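PDB 2BJ0: acetylcholine-binding protein from Bulinus truncatus, which probably binds acetylcholine as a soluble pentamer that resembles the extracellular ligand-binding domain of nicotinic acetylcholine receptors. Local coordinates for residues Q1-E13 against Y60-V73. Numbering follows the deposited sequence.
Sequences QIRWTLLNQITGE and YYSSLLSSSSLDQV
The N-terminal helix, residues 4-12, lies against the loop that leads into strand 72-76; Leu6 and Ile10 of the helix, with Ile2 just before it, pack on Tyr60, Tyr61, Leu64 and Leu65. Leu64 sits at the middle: its CD1 packs against Leu7 CD1 at 4.1 Å and also meets the ends of Ile2 and Ile10. Leu6, whose CG is trans to the backbone N (chi1 -179°), brings CD1 to the edge of the Tyr60 ring while CD2 rests on Ser63 CB at 3.6 Å. Over one face of that ring lies the amide of Gln9, its plane turned 24° from the ring, with CD 3.5 Å from Tyr60 CE1. Gln9 NE2 donates in its amide plane to Glu13 OE2 at 3.2 Å, a bond that helps to fix the rotation of the amide over the ring. Ile10 touches both tyrosines, which pack edge to face against each other, its CG1 reaching Tyr60 CE1 and its CD1 3.7 Å from Tyr61 CD1; Met80 adds to this apolar cluster. Just before the helix, Arg3 N gives Leu64 O a nearly straight hydrogen bond (3.2 Å), and one water joins Arg3 NH1, Ser63 O and Ser66 OG. One residue earlier, Ile2 CG2 touches Leu65 CD2 at 3.7 Å, with Leu70 and Val73 alongside. Trp4 packs on Val16 of a neighbouring subunit. Such an N-terminal helix capping one end of the beta-sandwich is characteristic of the Cys-loop receptor ligand-binding domain.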
loop_
_atom_site.group_PDB
_atom_site.type_symbol
_atom_site.label_atom_id
_atom_site.label_comp_id
_atom_site.label_asym_id
_atom_site.label_seq_id
_atom_site.Cartn_x
_atom_site.Cartn_y
_atom_site.Cartn_z
ATOM N N GLN A 1 1.041 -27.878 16.853
ATOM C CA GLN A 1 1.010 -27.107 18.148
ATOM C C GLN A 1 -0.430 -26.894 18.710
ATOM O O GLN A 1 -0.615 -26.731 19.913
ATOM C CB GLN A 1 1.712 -25.762 17.960
ATOM C CG GLN A 1 3.070 -25.834 17.246
ATOM C CD GLN A 1 4.260 -25.551 18.183
ATOM O OE1 GLN A 1 5.351 -26.117 18.004
ATOM N NE2 GLN A 1 4.050 -24.669 19.181
ATOM N N ILE A 2 -1.423 -26.889 17.819
ATOM C CA ILE A 2 -2.841 -26.663 18.123
ATOM C C ILE A 2 -3.644 -27.590 17.192
ATOM O O ILE A 2 -3.062 -28.253 16.305
ATOM C CB ILE A 2 -3.223 -25.195 17.807
ATOM C CG1 ILE A 2 -2.850 -24.848 16.362
ATOM C CG2 ILE A 2 -2.551 -24.214 18.775
ATOM C CD1 ILE A 2 -3.442 -23.530 15.852
ATOM N N ARG A 3 -4.971 -27.605 17.341
ATOM C CA ARG A 3 -5.825 -28.389 16.452
ATOM C C ARG A 3 -5.987 -27.704 15.093
ATOM O O ARG A 3 -6.963 -26.981 14.861
ATOM C CB ARG A 3 -7.185 -28.629 17.112
ATOM C CG ARG A 3 -7.953 -29.780 16.539
ATOM C CD ARG A 3 -9.096 -30.190 17.428
ATOM N NE ARG A 3 -9.975 -31.152 16.791
ATOM C CZ ARG A 3 -10.925 -31.808 17.437
ATOM N NH1 ARG A 3 -11.102 -31.599 18.743
ATOM N NH2 ARG A 3 -11.707 -32.668 16.783
ATOM N N TRP A 4 -5.034 -27.960 14.193
ATOM C CA TRP A 4 -4.956 -27.266 12.894
ATOM C C TRP A 4 -6.167 -27.434 12.010
ATOM O O TRP A 4 -6.583 -26.505 11.337
ATOM C CB TRP A 4 -3.708 -27.695 12.120
ATOM C CG TRP A 4 -2.451 -27.288 12.794
ATOM C CD1 TRP A 4 -1.627 -28.082 13.501
ATOM C CD2 TRP A 4 -1.862 -25.971 12.812
ATOM N NE1 TRP A 4 -0.557 -27.355 13.970
ATOM C CE2 TRP A 4 -0.682 -26.053 13.560
ATOM C CE3 TRP A 4 -2.232 -24.718 12.274
ATOM C CZ2 TRP A 4 0.160 -24.940 13.788
ATOM C CZ3 TRP A 4 -1.403 -23.618 12.495
ATOM C CH2 TRP A 4 -0.216 -23.741 13.243
ATOM N N THR A 5 -6.754 -28.621 12.027
ATOM C CA THR A 5 -7.955 -28.861 11.255
ATOM C C THR A 5 -9.151 -28.041 11.739
ATOM O O THR A 5 -10.059 -27.786 10.979
ATOM C CB THR A 5 -8.307 -30.343 11.301
ATOM O OG1 THR A 5 -8.034 -30.837 12.615
ATOM C CG2 THR A 5 -7.374 -31.139 10.386
ATOM N N LEU A 6 -9.182 -27.670 13.018
ATOM C CA LEU A 6 -10.246 -26.786 13.476
ATOM C C LEU A 6 -10.041 -25.378 12.875
ATOM O O LEU A 6 -10.987 -24.714 12.472
ATOM C CB LEU A 6 -10.282 -26.720 15.003
ATOM C CG LEU A 6 -11.387 -25.843 15.602
ATOM C CD1 LEU A 6 -12.757 -26.212 15.118
ATOM C CD2 LEU A 6 -11.320 -25.983 17.098
ATOM N N LEU A 7 -8.790 -24.948 12.800
ATOM C CA LEU A 7 -8.466 -23.650 12.237
ATOM C C LEU A 7 -8.991 -23.554 10.813
ATOM O O LEU A 7 -9.436 -22.499 10.369
ATOM C CB LEU A 7 -6.957 -23.408 12.317
ATOM C CG LEU A 7 -6.470 -21.976 12.377
ATOM C CD1 LEU A 7 -7.284 -21.142 13.394
ATOM C CD2 LEU A 7 -5.009 -22.011 12.734
ATOM N N ASN A 8 -9.008 -24.671 10.104
ATOM C CA ASN A 8 -9.591 -24.685 8.776
ATOM C C ASN A 8 -11.097 -24.419 8.746
ATOM O O ASN A 8 -11.586 -23.800 7.807
ATOM C CB ASN A 8 -9.263 -26.010 8.074
ATOM C CG ASN A 8 -7.763 -26.241 7.934
ATOM O OD1 ASN A 8 -6.934 -25.326 8.154
ATOM N ND2 ASN A 8 -7.399 -27.469 7.564
ATOM N N GLN A 9 -11.844 -24.897 9.743
ATOM C CA GLN A 9 -13.253 -24.479 9.887
ATOM C C GLN A 9 -13.329 -22.972 10.234
ATOM O O GLN A 9 -14.079 -22.231 9.616
ATOM C CB GLN A 9 -14.000 -25.312 10.963
ATOM C CG GLN A 9 -15.436 -24.818 11.197
ATOM C CD GLN A 9 -16.116 -25.391 12.431
ATOM O OE1 GLN A 9 -15.485 -26.094 13.216
ATOM N NE2 GLN A 9 -17.412 -25.090 12.597
ATOM N N ILE A 10 -12.540 -22.544 11.215
ATOM C CA ILE A 10 -12.501 -21.161 11.710
ATOM C C ILE A 10 -12.165 -20.181 10.582
ATOM O O ILE A 10 -12.865 -19.207 10.363
ATOM C CB ILE A 10 -11.489 -21.049 12.875
ATOM C CG1 ILE A 10 -12.005 -21.783 14.123
ATOM C CG2 ILE A 10 -11.166 -19.572 13.206
ATOM C CD1 ILE A 10 -11.029 -21.821 15.279
ATOM N N THR A 11 -11.094 -20.452 9.839
ATOM C CA THR A 11 -10.791 -19.613 8.696
ATOM C C THR A 11 -11.860 -19.731 7.600
ATOM O O THR A 11 -12.276 -18.741 6.976
ATOM C CB THR A 11 -9.419 -20.011 8.191
ATOM O OG1 THR A 11 -8.505 -19.891 9.291
ATOM C CG2 THR A 11 -8.926 -18.996 7.134
ATOM N N GLY A 12 -12.343 -20.945 7.378
ATOM C CA GLY A 12 -13.401 -21.153 6.404
ATOM C C GLY A 12 -14.653 -20.360 6.654
ATOM O O GLY A 12 -15.338 -20.000 5.701
ATOM N N GLU A 13 -14.967 -20.132 7.937
ATOM C CA GLU A 13 -16.143 -19.384 8.358
ATOM C C GLU A 13 -15.831 -17.905 8.585
ATOM O O GLU A 13 -16.703 -17.148 9.002
ATOM C CB GLU A 13 -16.715 -19.999 9.663
ATOM C CG GLU A 13 -17.312 -21.370 9.407
ATOM C CD GLU A 13 -18.053 -21.995 10.582
ATOM O OE1 GLU A 13 -18.111 -21.355 11.680
ATOM O OE2 GLU A 13 -18.589 -23.131 10.375
ATOM N N TYR A 60 -17.006 -22.537 20.248
ATOM C CA TYR A 60 -16.387 -23.603 19.450
ATOM C C TYR A 60 -14.842 -23.480 19.265
ATOM O O TYR A 60 -14.186 -24.488 19.007
ATOM C CB TYR A 60 -17.174 -23.866 18.149
ATOM C CG TYR A 60 -16.759 -23.133 16.870
ATOM C CD1 TYR A 60 -15.706 -23.598 16.088
ATOM C CD2 TYR A 60 -17.479 -22.041 16.417
ATOM C CE1 TYR A 60 -15.351 -22.954 14.890
ATOM C CE2 TYR A 60 -17.145 -21.384 15.226
ATOM C CZ TYR A 60 -16.078 -21.853 14.468
ATOM O OH TYR A 60 -15.751 -21.206 13.298
ATOM N N TYR A 61 -14.288 -22.271 19.448
ATOM C CA TYR A 61 -12.839 -22.012 19.388
ATOM C C TYR A 61 -12.069 -22.698 20.507
ATOM O O TYR A 61 -10.861 -22.919 20.380
ATOM C CB TYR A 61 -12.487 -20.497 19.432
ATOM C CG TYR A 61 -12.860 -19.623 18.236
ATOM C CD1 TYR A 61 -13.667 -20.092 17.191
ATOM C CD2 TYR A 61 -12.434 -18.287 18.186
ATOM C CE1 TYR A 61 -14.045 -19.248 16.120
ATOM C CE2 TYR A 61 -12.793 -17.448 17.125
ATOM C CZ TYR A 61 -13.591 -17.924 16.108
ATOM O OH TYR A 61 -13.934 -17.070 15.076
ATOM N N SER A 62 -12.742 -23.029 21.606
ATOM C CA SER A 62 -12.027 -23.598 22.770
ATOM C C SER A 62 -11.307 -24.920 22.455
ATOM O O SER A 62 -10.357 -25.282 23.130
ATOM C CB SER A 62 -12.982 -23.828 23.945
ATOM O OG SER A 62 -13.907 -24.861 23.635
ATOM N N SER A 63 -11.764 -25.633 21.433
ATOM C CA SER A 63 -11.156 -26.894 21.052
ATOM C C SER A 63 -9.835 -26.707 20.317
ATOM O O SER A 63 -9.191 -27.671 19.920
ATOM C CB SER A 63 -12.114 -27.675 20.176
ATOM O OG SER A 63 -13.117 -28.227 20.994
ATOM N N LEU A 64 -9.448 -25.458 20.113
ATOM C CA LEU A 64 -8.217 -25.166 19.415
ATOM C C LEU A 64 -7.057 -25.540 20.316
ATOM O O LEU A 64 -6.005 -25.949 19.839
ATOM C CB LEU A 64 -8.173 -23.678 19.050
ATOM C CG LEU A 64 -7.280 -23.154 17.923
ATOM C CD1 LEU A 64 -7.548 -23.803 16.541
ATOM C CD2 LEU A 64 -7.462 -21.640 17.847
ATOM N N LEU A 65 -7.276 -25.430 21.621
ATOM C CA LEU A 65 -6.209 -25.560 22.610
ATOM C C LEU A 65 -6.340 -26.725 23.585
ATOM O O LEU A 65 -5.326 -27.218 24.071
ATOM C CB LEU A 65 -6.087 -24.269 23.426
ATOM C CG LEU A 65 -5.487 -23.059 22.712
ATOM C CD1 LEU A 65 -5.337 -21.935 23.710
ATOM C CD2 LEU A 65 -4.140 -23.395 22.045
ATOM N N SER A 66 -7.574 -27.133 23.879
ATOM C CA SER A 66 -7.907 -28.114 24.931
ATOM C C SER A 66 -6.887 -29.254 25.210
ATOM O O SER A 66 -6.769 -29.717 26.355
ATOM C CB SER A 66 -9.317 -28.683 24.700
ATOM O OG SER A 66 -9.445 -29.173 23.374
ATOM N N SER A 67 -6.157 -29.685 24.176
ATOM C CA SER A 67 -5.121 -30.710 24.335
ATOM C C SER A 67 -3.719 -30.243 23.908
ATOM O O SER A 67 -2.941 -30.999 23.321
ATOM C CB SER A 67 -5.520 -31.981 23.579
ATOM O OG SER A 67 -5.786 -31.681 22.221
ATOM N N SER A 68 -3.393 -28.994 24.212
ATOM C CA SER A 68 -2.055 -28.486 23.959
ATOM C C SER A 68 -1.538 -27.815 25.228
ATOM O O SER A 68 -2.327 -27.439 26.123
ATOM C CB SER A 68 -2.040 -27.520 22.767
ATOM O OG SER A 68 -2.469 -26.229 23.147
ATOM N N SER A 69 -0.217 -27.680 25.306
ATOM C CA SER A 69 0.434 -27.087 26.465
ATOM C C SER A 69 0.038 -25.623 26.615
ATOM O O SER A 69 -0.293 -25.177 27.730
ATOM C CB SER A 69 1.950 -27.242 26.356
ATOM O OG SER A 69 2.346 -27.570 25.027
ATOM N N LEU A 70 0.038 -24.910 25.478
ATOM C CA LEU A 70 -0.335 -23.487 25.371
ATOM C C LEU A 70 -1.630 -23.136 26.120
ATOM O O LEU A 70 -2.648 -23.793 25.917
ATOM C CB LEU A 70 -0.488 -23.098 23.887
ATOM C CG LEU A 70 0.653 -23.252 22.872
ATOM C CD1 LEU A 70 0.199 -22.826 21.503
ATOM C CD2 LEU A 70 1.863 -22.447 23.258
ATOM N N ASP A 71 -1.582 -22.102 26.962
ATOM C CA ASP A 71 -2.777 -21.594 27.668
ATOM C C ASP A 71 -3.573 -20.631 26.792
ATOM O O ASP A 71 -4.763 -20.387 27.024
ATOM C CB ASP A 71 -2.396 -20.887 28.983
ATOM C CG ASP A 71 -1.349 -21.662 29.782
ATOM O OD1 ASP A 71 -1.530 -22.902 29.957
ATOM O OD2 ASP A 71 -0.305 -21.120 30.250
ATOM N N GLN A 72 -2.882 -20.059 25.814
ATOM C CA GLN A 72 -3.493 -19.224 24.799
ATOM C C GLN A 72 -2.612 -19.222 23.550
ATOM O O GLN A 72 -1.470 -19.687 23.591
ATOM C CB GLN A 72 -3.692 -17.812 25.311
ATOM C CG GLN A 72 -2.456 -17.200 25.903
ATOM C CD GLN A 72 -2.766 -15.897 26.572
ATOM O OE1 GLN A 72 -3.796 -15.773 27.264
ATOM N NE2 GLN A 72 -1.898 -14.907 26.373
ATOM N N VAL A 73 -3.179 -18.752 22.441
ATOM C CA VAL A 73 -2.464 -18.737 21.178
ATOM C C VAL A 73 -2.766 -17.425 20.473
ATOM O O VAL A 73 -3.916 -16.953 20.449
ATOM C CB VAL A 73 -2.757 -20.016 20.288
ATOM C CG1 VAL A 73 -4.141 -20.037 19.773
ATOM C CG2 VAL A 73 -1.753 -20.137 19.113
HETATM O O HOH W 1 -8.906 -30.377 20.841
HETATM O O HOH W 2 -14.033 -17.319 12.015
#